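Local coordinates for uncharacterized protein (Bacteroides uniformis ATCC 8492, PDB 4Q68) that probably cleaves the amide bond between N-acetylmuramic acid and L-alanine in peptidoglycan fragments, as a highly specific amidase of the NlpC/P60 family, at residues 28-33 with 85-90; 47-52 with 72-77; 177-182 with 188-193. All coordinates share one frame; numbering follows the deposited sequence.

Interaction 1. Residues 28-33 with 85-90. With NAG (2-acetamido-2-deoxy-beta-D-glucopyranose), chain B.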
loop_
_atom_site.group_PDB
_atom_site.type_symbol
_atom_site.label_atom_id
_atom_site.label_comp_id
_atom_site.label_asym_id
_atom_site.label_seq_id
_atom_site.Cartn_x
_atom_site.Cartn_y
_atom_site.Cartn_z
ATOM N N GLY A 28 23.105 1.433 6.673
ATOM C CA GLY A 28 23.550 2.735 6.224
ATOM C C GLY A 28 22.401 3.713 6.098
ATOM O O GLY A 28 21.289 3.454 6.583
ATOM N N PRO A 29 22.657 4.857 5.443
ATOM C CA PRO A 29 21.632 5.874 5.358
ATOM C C PRO A 29 20.451 5.421 4.517
ATOM O O PRO A 29 20.594 4.622 3.597
ATOM C CB PRO A 29 22.350 7.052 4.688
ATOM C CG PRO A 29 23.477 6.453 3.957
ATOM C CD PRO A 29 23.910 5.283 4.784
ATOM N N GLU A 30 19.283 5.958 4.819
ATOM C CA GLU A 30 18.110 5.745 3.989
ATOM C C GLU A 30 18.334 6.423 2.643
ATOM O O GLU A 30 18.564 7.639 2.582
ATOM C CB GLU A 30 16.875 6.345 4.664
ATOM C CG GLU A 30 15.571 6.157 3.880
ATOM C CD GLU A 30 14.973 4.745 3.937
ATOM O OE1 GLU A 30 15.227 3.996 4.905
ATOM O OE2 GLU A 30 14.182 4.414 3.016
ATOM N N GLU A 31 18.283 5.617 1.587
ATOM C CA GLU A 31 18.430 6.065 0.199
ATOM C C GLU A 31 17.328 5.415 -0.625
ATOM O O GLU A 31 16.732 4.438 -0.196
ATOM C CB GLU A 31 19.798 5.654 -0.367
ATOM C CG GLU A 31 20.973 6.261 0.399
ATOM C CD GLU A 31 22.336 5.963 -0.191
ATOM O OE1 GLU A 31 22.464 5.017 -0.999
ATOM O OE2 GLU A 31 23.285 6.675 0.195
ATOM N N LEU A 32 17.079 5.941 -1.816
ATOM C CA LEU A 32 16.071 5.358 -2.697
ATOM C C LEU A 32 16.569 4.025 -3.243
ATOM O O LEU A 32 17.554 3.987 -3.968
ATOM C CB LEU A 32 15.763 6.309 -3.843
ATOM C CG LEU A 32 14.642 5.865 -4.783
ATOM C CD1 LEU A 32 13.286 5.837 -4.107
ATOM C CD2 LEU A 32 14.615 6.763 -6.004
ATOM N N VAL A 33 15.882 2.944 -2.895
ATOM C CA VAL A 33 16.220 1.600 -3.334
ATOM C C VAL A 33 15.206 1.168 -4.387
ATOM O O VAL A 33 14.003 1.185 -4.156
ATOM C CB VAL A 33 16.209 0.619 -2.142
ATOM C CG1 VAL A 33 16.408 -0.821 -2.590
ATOM C CG2 VAL A 33 17.275 1.009 -1.114
ATOM N N THR A 85 12.770 7.354 9.016
ATOM C CA THR A 85 11.426 7.757 9.386
ATOM C C THR A 85 10.731 8.661 8.364
ATOM O O THR A 85 9.545 8.945 8.522
ATOM C CB THR A 85 11.385 8.405 10.774
ATOM O OG1 THR A 85 12.143 9.619 10.779
ATOM C CG2 THR A 85 11.968 7.457 11.822
ATOM N N SER A 86 11.452 9.083 7.319
ATOM C CA SER A 86 10.823 9.801 6.204
ATOM C C SER A 86 10.116 8.863 5.227
ATOM O O SER A 86 9.320 9.312 4.416
ATOM C CB SER A 86 11.846 10.648 5.442
ATOM O OG SER A 86 12.804 9.856 4.754
ATOM N N ARG A 87 10.425 7.569 5.281
ATOM C CA ARG A 87 9.712 6.586 4.470
ATOM C C ARG A 87 8.308 6.437 5.039
ATOM O O ARG A 87 8.127 6.413 6.254
ATOM C CB ARG A 87 10.441 5.240 4.493
ATOM C CG ARG A 87 10.147 4.390 3.286
ATOM C CD ARG A 87 10.499 2.940 3.462
ATOM N NE ARG A 87 11.896 2.750 3.843
ATOM C CZ ARG A 87 12.362 1.638 4.392
ATOM N NH1 ARG A 87 11.563 0.603 4.605
ATOM N NH2 ARG A 87 13.640 1.560 4.744
ATOM N N LEU A 88 7.314 6.315 4.171
ATOM C CA LEU A 88 5.915 6.269 4.595
ATOM C C LEU A 88 5.510 4.840 4.963
ATOM O O LEU A 88 4.757 4.159 4.268
ATOM C CB LEU A 88 5.037 6.867 3.508
ATOM C CG LEU A 88 5.280 8.358 3.309
ATOM C CD1 LEU A 88 4.847 8.814 1.917
ATOM C CD2 LEU A 88 4.570 9.170 4.376
ATOM N N HIS A 89 6.007 4.411 6.114
ATOM C CA HIS A 89 5.812 3.045 6.592
ATOM C C HIS A 89 4.350 2.687 6.816
ATOM O O HIS A 89 3.942 1.567 6.529
ATOM C CB HIS A 89 6.536 2.832 7.914
ATOM C CG HIS A 89 8.005 3.039 7.819
ATOM N ND1 HIS A 89 8.818 2.173 7.136
ATOM C CD2 HIS A 89 8.795 4.034 8.280
ATOM C CE1 HIS A 89 10.060 2.612 7.215
ATOM N NE2 HIS A 89 10.075 3.742 7.896
ATOM N N TYR A 90 3.582 3.614 7.376
ATOM C CA TYR A 90 2.181 3.354 7.654
ATOM C C TYR A 90 1.334 3.733 6.452
ATOM O O TYR A 90 1.452 4.846 5.926
ATOM C CB TYR A 90 1.723 4.108 8.890
ATOM C CG TYR A 90 2.319 3.623 10.178
ATOM C CD1 TYR A 90 2.028 2.355 10.666
ATOM C CD2 TYR A 90 3.143 4.442 10.944
ATOM C CE1 TYR A 90 2.539 1.920 11.871
ATOM C CE2 TYR A 90 3.643 4.017 12.163
ATOM C CZ TYR A 90 3.326 2.760 12.628
ATOM O OH TYR A 90 3.756 2.327 13.861
HETATM C C1 NAG B . 5.654 -2.075 5.106
HETATM C C2 NAG B . 6.488 -1.503 6.243
HETATM C C3 NAG B . 7.511 -0.494 5.730
HETATM C C4 NAG B . 8.231 -1.001 4.483
HETATM C C5 NAG B . 7.267 -1.610 3.471
HETATM C C6 NAG B . 8.043 -2.208 2.305
HETATM C C7 NAG B . 5.480 -1.450 8.483
HETATM C C8 NAG B . 4.628 -0.727 9.473
HETATM N N2 NAG B . 5.647 -0.900 7.277
HETATM O O1 NAG B . 4.861 -3.099 5.626
HETATM O O3 NAG B . 8.470 -0.308 6.740
HETATM O O4 NAG B . 8.990 0.026 3.890
HETATM O O5 NAG B . 6.492 -2.609 4.098
HETATM O O6 NAG B . 8.908 -3.218 2.763
HETATM O O7 NAG B . 5.983 -2.513 8.830
#
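Glu30 and Arg87 clasp two loops together through a side-on, bidentate salt bridge, and the same arginine reaches a bound N-acetylglucosamine (NAG). Arg87 NE donates to Glu30 OE2 at 2.9 Å, while Arg87 NH2 meets the syn lone pair of Glu30 OE1, also at 2.9 Å. Both acceptors lie near the guanidinium plane, but the carboxylate is turned 40° against it, and NE meets OE2 on the syn side, about 30° from the carboxylate plane. Glu30 CG stands anti to the backbone N and chi2 (76°) bends the chain, bringing the carboxylate round to Arg87; Tyr76 OH holds OE2 further. Arginine suits the opposite position because its nitrogens serve several partners: Arg87 NH1 forms a salt bridge with Glu25 and donates to NAG O4 at 2.7 Å. A leucine in place of Arg87 would probably leave both glutamates without their cationic mate and loosen the grip on the sugar. His89 tucks its CE1 against one face of the guanidinium, offset toward the rim. Its NE2 is bonded to the carbonyl of Tyr84, which fixes the ring and presents the other nitrogen to the sugar: His89 ND1 is hydrogen-bonded to NAG O3, at an unusually short 2.5 Å.

Interaction 2. Residues 47-52 with 72-77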
loop_
_atom_site.group_PDB
_atom_site.type_symbol
_atom_site.label_atom_id
_atom_site.label_comp_id
_atom_site.label_asym_id
_atom_site.label_seq_id
_atom_site.Cartn_x
_atom_site.Cartn_y
_atom_site.Cartn_z
ATOM N N TYR A 47 6.051 0.430 -7.128
ATOM C CA TYR A 47 6.673 0.399 -8.452
ATOM C C TYR A 47 5.630 0.526 -9.559
ATOM O O TYR A 47 5.878 1.190 -10.572
ATOM C CB TYR A 47 7.479 -0.885 -8.685
ATOM C CG TYR A 47 8.623 -1.115 -7.710
ATOM C CD1 TYR A 47 9.475 -0.091 -7.324
ATOM C CD2 TYR A 47 8.839 -2.379 -7.175
ATOM C CE1 TYR A 47 10.522 -0.326 -6.437
ATOM C CE2 TYR A 47 9.860 -2.624 -6.277
ATOM C CZ TYR A 47 10.703 -1.596 -5.900
ATOM O OH TYR A 47 11.725 -1.793 -4.988
ATOM N N VAL A 48 4.486 -0.124 -9.395
ATOM C CA VAL A 48 3.441 -0.050 -10.401
ATOM C C VAL A 48 2.896 1.373 -10.510
ATOM O O VAL A 48 2.727 1.911 -11.613
ATOM C CB VAL A 48 2.327 -1.066 -10.109
ATOM C CG1 VAL A 48 1.154 -0.863 -11.042
ATOM C CG2 VAL A 48 2.875 -2.495 -10.263
ATOM N N LEU A 49 2.605 1.996 -9.376
ATOM C CA LEU A 49 2.115 3.367 -9.368
ATOM C C LEU A 49 3.161 4.316 -9.949
ATOM O O LEU A 49 2.833 5.201 -10.742
ATOM C CB LEU A 49 1.729 3.766 -7.939
ATOM C CG LEU A 49 1.181 5.184 -7.749
ATOM C CD1 LEU A 49 -0.074 5.455 -8.566
ATOM C CD2 LEU A 49 0.919 5.427 -6.276
ATOM N N ALA A 50 4.424 4.145 -9.575
ATOM C CA ALA A 50 5.498 5.027 -10.093
ATOM C C ALA A 50 5.601 4.914 -11.601
ATOM O O ALA A 50 5.722 5.916 -12.291
ATOM C CB ALA A 50 6.815 4.694 -9.443
ATOM N N GLU A 51 5.550 3.694 -12.119
ATOM C CA GLU A 51 5.624 3.497 -13.560
ATOM C C GLU A 51 4.428 4.118 -14.264
ATOM O O GLU A 51 4.576 4.799 -15.281
ATOM C CB GLU A 51 5.705 2.015 -13.888
ATOM C CG GLU A 51 5.733 1.720 -15.385
ATOM C CD GLU A 51 5.899 0.249 -15.719
ATOM O OE1 GLU A 51 5.929 -0.606 -14.809
ATOM O OE2 GLU A 51 5.987 -0.042 -16.937
ATOM N N THR A 52 3.238 3.901 -13.714
ATOM C CA THR A 52 2.039 4.385 -14.375
ATOM C C THR A 52 1.947 5.921 -14.351
ATOM O O THR A 52 1.440 6.534 -15.300
ATOM C CB THR A 52 0.774 3.719 -13.816
ATOM O OG1 THR A 52 0.976 2.304 -13.712
ATOM C CG2 THR A 52 -0.400 3.934 -14.742
ATOM N N GLN A 72 10.136 8.120 -5.619
ATOM C CA GLN A 72 10.529 8.880 -4.445
ATOM C C GLN A 72 9.353 9.679 -3.875
ATOM O O GLN A 72 9.190 9.764 -2.657
ATOM C CB GLN A 72 11.686 9.779 -4.801
ATOM C CG GLN A 72 12.269 10.552 -3.644
ATOM C CD GLN A 72 13.498 11.312 -4.077
ATOM O OE1 GLN A 72 14.326 10.770 -4.809
ATOM N NE2 GLN A 72 13.617 12.565 -3.655
ATOM N N LYS A 73 8.544 10.266 -4.751
ATOM C CA LYS A 73 7.418 11.052 -4.260
ATOM C C LYS A 73 6.314 10.185 -3.656
ATOM O O LYS A 73 5.581 10.666 -2.793
ATOM C CB LYS A 73 6.902 12.054 -5.281
ATOM C CG LYS A 73 5.819 11.612 -6.203
ATOM C CD LYS A 73 5.371 12.794 -7.061
ATOM C CE LYS A 73 4.315 12.409 -8.054
ATOM N NZ LYS A 73 3.797 13.633 -8.746
ATOM N N ILE A 74 6.227 8.922 -4.053
ATOM C CA ILE A 74 5.290 7.959 -3.490
ATOM C C ILE A 74 5.783 7.415 -2.156
ATOM O O ILE A 74 5.012 7.238 -1.215
ATOM C CB ILE A 74 5.090 6.796 -4.494
ATOM C CG1 ILE A 74 4.357 7.283 -5.734
ATOM C CG2 ILE A 74 4.343 5.630 -3.856
ATOM C CD1 ILE A 74 4.539 6.372 -6.928
ATOM N N ARG A 75 7.065 7.093 -2.082
ATOM C CA ARG A 75 7.590 6.328 -0.962
ATOM C C ARG A 75 7.939 7.197 0.247
ATOM O O ARG A 75 7.899 6.700 1.382
ATOM C CB ARG A 75 8.817 5.521 -1.421
ATOM C CG ARG A 75 9.505 4.765 -0.300
ATOM C CD ARG A 75 10.558 3.812 -0.812
ATOM N NE ARG A 75 9.971 2.740 -1.596
ATOM C CZ ARG A 75 10.655 1.972 -2.432
ATOM N NH1 ARG A 75 11.966 2.128 -2.579
ATOM N NH2 ARG A 75 9.999 1.048 -3.136
ATOM N N TYR A 76 8.294 8.462 0.014
ATOM C CA TYR A 76 8.765 9.365 1.051
ATOM C C TYR A 76 7.796 10.509 1.256
ATOM O O TYR A 76 7.157 11.002 0.325
ATOM C CB TYR A 76 10.162 9.905 0.697
ATOM C CG TYR A 76 11.169 8.788 0.691
ATOM C CD1 TYR A 76 11.749 8.353 1.871
ATOM C CD2 TYR A 76 11.510 8.129 -0.483
ATOM C CE1 TYR A 76 12.623 7.283 1.893
ATOM C CE2 TYR A 76 12.387 7.067 -0.476
ATOM C CZ TYR A 76 12.952 6.652 0.707
ATOM O OH TYR A 76 13.812 5.580 0.698
ATOM N N ARG A 77 7.733 10.973 2.502
ATOM C CA ARG A 77 6.865 12.077 2.890
ATOM C C ARG A 77 7.214 13.328 2.083
ATOM O O ARG A 77 8.337 13.849 2.184
ATOM C CB ARG A 77 7.039 12.316 4.386
ATOM C CG ARG A 77 6.158 13.398 5.010
ATOM C CD ARG A 77 6.308 13.442 6.557
ATOM N NE ARG A 77 5.809 12.198 7.148
ATOM C CZ ARG A 77 6.552 11.181 7.593
ATOM N NH1 ARG A 77 7.879 11.260 7.632
ATOM N NH2 ARG A 77 5.969 10.071 8.019
#
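Ile74 presses into the flank of Leu49 and Ala50 where helix 64-75 packs on helix 41-53, a buried helix-helix contact of the probably papain-like NlpC/P60 domain. The two branched chains cross obliquely. Leaving CB beside the backbone N (chi1 -68°), then running on extended, the long branch of Ile74 brings CD1 to 3.7 Å from Leu49 CG. The same methyl lies 3.8 Å from Ala50 CB and approaches the backbone at Ala50 N to 3.5 Å. Alanine suits this place because its small side chain lets the isoleucine methyl come up to the helix backbone, whereas the leucine next to it supplies a broad apolar flank through CG and CD2. One turn earlier on helix 41-53, Tyr47 meets Arg75, the residue after Ile74, with ring and guanidinium planes 72° apart; Arg75 NH2 approaches Tyr47 CE1 to 3.6 Å. The polar ends of this pair are engaged by neighbours: Tyr47 OH bonds to the backbone N of Asn35, and Arg75 is held by Glu46 at NE and by Val33 O at NH1. Within helix 41-53, Val48 O accepts Thr52 N and, from the opposite face of its plane, Thr52 OG1 at 2.8 Å.

Interaction 3. Residues 177-182 with 188-193. With NA (sodium ion), chain C.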
loop_
_atom_site.group_PDB
_atom_site.type_symbol
_atom_site.label_atom_id
_atom_site.label_comp_id
_atom_site.label_asym_id
_atom_site.label_seq_id
_atom_site.Cartn_x
_atom_site.Cartn_y
_atom_site.Cartn_z
ATOM N N ILE A 177 -5.709 -1.396 -3.482
ATOM C CA ILE A 177 -6.451 -1.954 -2.373
ATOM C C ILE A 177 -5.514 -2.050 -1.176
ATOM O O ILE A 177 -4.450 -2.655 -1.269
ATOM C CB ILE A 177 -6.969 -3.357 -2.729
ATOM C CG1 ILE A 177 -7.826 -3.345 -4.012
ATOM C CG2 ILE A 177 -7.714 -3.969 -1.547
ATOM C CD1 ILE A 177 -9.034 -2.420 -3.973
ATOM N N ALA A 178 -5.917 -1.462 -0.056
ATOM C CA ALA A 178 -5.210 -1.568 1.217
ATOM C C ALA A 178 -6.111 -2.332 2.176
ATOM O O ALA A 178 -7.243 -1.921 2.428
ATOM C CB ALA A 178 -4.883 -0.185 1.766
ATOM N N ILE A 179 -5.635 -3.461 2.671
ATOM C CA ILE A 179 -6.437 -4.333 3.515
ATOM C C ILE A 179 -6.268 -3.915 4.974
ATOM O O ILE A 179 -5.167 -3.923 5.503
ATOM C CB ILE A 179 -6.054 -5.804 3.314
ATOM C CG1 ILE A 179 -6.322 -6.207 1.855
ATOM C CG2 ILE A 179 -6.818 -6.678 4.296
ATOM C CD1 ILE A 179 -5.998 -7.640 1.506
ATOM N N THR A 180 -7.374 -3.525 5.599
ATOM C CA THR A 180 -7.381 -3.058 6.965
ATOM C C THR A 180 -7.307 -4.254 7.921
ATOM O O THR A 180 -7.709 -5.362 7.576
ATOM C CB THR A 180 -8.625 -2.184 7.235
ATOM O OG1 THR A 180 -9.823 -2.911 6.952
ATOM C CG2 THR A 180 -8.625 -0.962 6.344
ATOM N N THR A 181 -6.771 -4.025 9.118
ATOM C CA THR A 181 -6.475 -5.096 10.051
ATOM C C THR A 181 -6.819 -4.743 11.487
ATOM O O THR A 181 -6.665 -3.610 11.914
ATOM C CB THR A 181 -5.002 -5.501 9.958
ATOM O OG1 THR A 181 -4.776 -6.549 10.904
ATOM C CG2 THR A 181 -4.051 -4.337 10.242
ATOM N N ASN A 182 -7.233 -5.759 12.242
ATOM C CA ASN A 182 -7.476 -5.601 13.670
ATOM C C ASN A 182 -6.235 -5.824 14.541
ATOM O O ASN A 182 -6.332 -5.787 15.753
ATOM C CB ASN A 182 -8.672 -6.437 14.150
ATOM C CG ASN A 182 -8.457 -7.917 14.017
ATOM O OD1 ASN A 182 -7.332 -8.401 13.984
ATOM N ND2 ASN A 182 -9.553 -8.656 13.960
ATOM N N VAL A 188 -3.152 -1.154 8.418
ATOM C CA VAL A 188 -3.209 -1.907 7.168
ATOM C C VAL A 188 -2.177 -3.017 7.221
ATOM O O VAL A 188 -1.070 -2.813 7.709
ATOM C CB VAL A 188 -2.945 -0.967 5.972
ATOM C CG1 VAL A 188 -2.619 -1.733 4.696
ATOM C CG2 VAL A 188 -4.112 -0.040 5.763
ATOM N N ALA A 189 -2.551 -4.192 6.706
ATOM C CA ALA A 189 -1.697 -5.380 6.731
ATOM C C ALA A 189 -1.202 -5.844 5.367
ATOM O O ALA A 189 -0.253 -6.605 5.317
ATOM C CB ALA A 189 -2.425 -6.532 7.384
ATOM N N HIS A 190 -1.844 -5.456 4.268
ATOM C CA HIS A 190 -1.528 -6.017 2.949
ATOM C C HIS A 190 -2.072 -5.052 1.907
ATOM O O HIS A 190 -2.952 -4.247 2.205
ATOM C CB HIS A 190 -2.176 -7.404 2.811
ATOM C CG HIS A 190 -1.613 -8.244 1.716
ATOM N ND1 HIS A 190 -0.400 -8.883 1.829
ATOM C CD2 HIS A 190 -2.107 -8.567 0.504
ATOM C CE1 HIS A 190 -0.170 -9.558 0.719
ATOM N NE2 HIS A 190 -1.191 -9.389 -0.094
HETATM N N MSE A 191 -1.526 -5.132 0.695
HETATM C CA MSE A 191 -1.974 -4.303 -0.422
HETATM C C MSE A 191 -1.944 -5.090 -1.717
HETATM O O MSE A 191 -1.248 -6.101 -1.829
HETATM C CB MSE A 191 -1.044 -3.106 -0.625
HETATM C CG MSE A 191 -0.793 -2.280 0.597
HETATM SE SE MSE A 191 0.195 -0.664 0.179
HETATM C CE MSE A 191 -1.213 0.387 -0.592
ATOM N N GLY A 192 -2.694 -4.613 -2.701
ATOM C CA GLY A 192 -2.634 -5.150 -4.032
ATOM C C GLY A 192 -3.391 -4.251 -4.999
ATOM O O GLY A 192 -3.780 -3.142 -4.660
ATOM N N ILE A 193 -3.568 -4.759 -6.218
ATOM C CA ILE A 193 -4.202 -4.035 -7.313
ATOM C C ILE A 193 -5.475 -4.780 -7.731
ATOM O O ILE A 193 -5.447 -5.996 -7.947
ATOM C CB ILE A 193 -3.220 -3.934 -8.513
ATOM C CG1 ILE A 193 -1.899 -3.274 -8.093
ATOM C CG2 ILE A 193 -3.855 -3.196 -9.677
ATOM C CD1 ILE A 193 -2.044 -1.852 -7.621
HETATM NA NA NA C . -5.560 -2.259 13.715
HETATM O O HOH W 1 -5.037 -0.381 15.271
HETATM O O HOH W 2 -7.391 -2.640 15.233
HETATM O O HOH W 3 -6.927 -0.419 12.956
#
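Ile179 sets CG1 beside its backbone N (chi1 -62°) and runs on fully extended, which lays CD1 along His190, 4.0 Å from His190 CB; the two chains lie side by side and point the same way. Val188, with CG1 anti to the backbone N (chi1 164°), brings that methyl to 4.0 Å from Ala178 CB, a small residue that leaves room for the branched valine and for Met191, a selenomethionine, on the same face. Beneath these contacts runs an antiparallel backbone. Ile177 and Gly192 exchange two hydrogen bonds, of which Ile177 N to Gly192 O, at 2.9 Å, is nearly straight. Ile179 N donates to His190 O at 2.8 Å, yet the return bond to Ile179 O comes from Ala189 N, at 2.9 Å. Ala189 and His190 thus stand together opposite Ile179, a beta bulge, and His190 N is buried with no partner. The bulge turns Ala189 toward Thr181, so that Ala189 CB rests 3.8 Å from Thr181 CB. At the end of the strand, Thr181 O binds a sodium ion at 2.5 Å, together with the carbonyl oxygens of Thr183 and Leu186 and three waters. His190 NE2 is hydrogen-bonded to His205 ND1, and the side chain of His190 touches Cys41 at the start of helix 41-53. A cysteine at a helix start beside a histidine on a strand, backed by a second histidine, is consistent with the Cys-His-His site of the papain-like NlpC/P60 fold.

Along the chain, interaction 2 falls between the segments of interaction 1, and interaction 3 follows both. Interactions 1 and 2 have centres 13 Å apart and touch through two probable hydrogen bonds, Tyr76 OH to Glu30 OE2 and Arg75 NH1 to Val33 O, which tie loop 28-33 to the C-terminal end of helix 64-75 and the residue after it. Interaction 3 lies in the sheet, its centre about 20 Å from that of interaction 1 and about 17 Å from that of interaction 2, touching neither. Helix 41-53 packs on helix 64-75 in interaction 2 and meets His190 and Met191 of the hairpin, joining the helical layer to the sheet carrying the probable catalytic histidine.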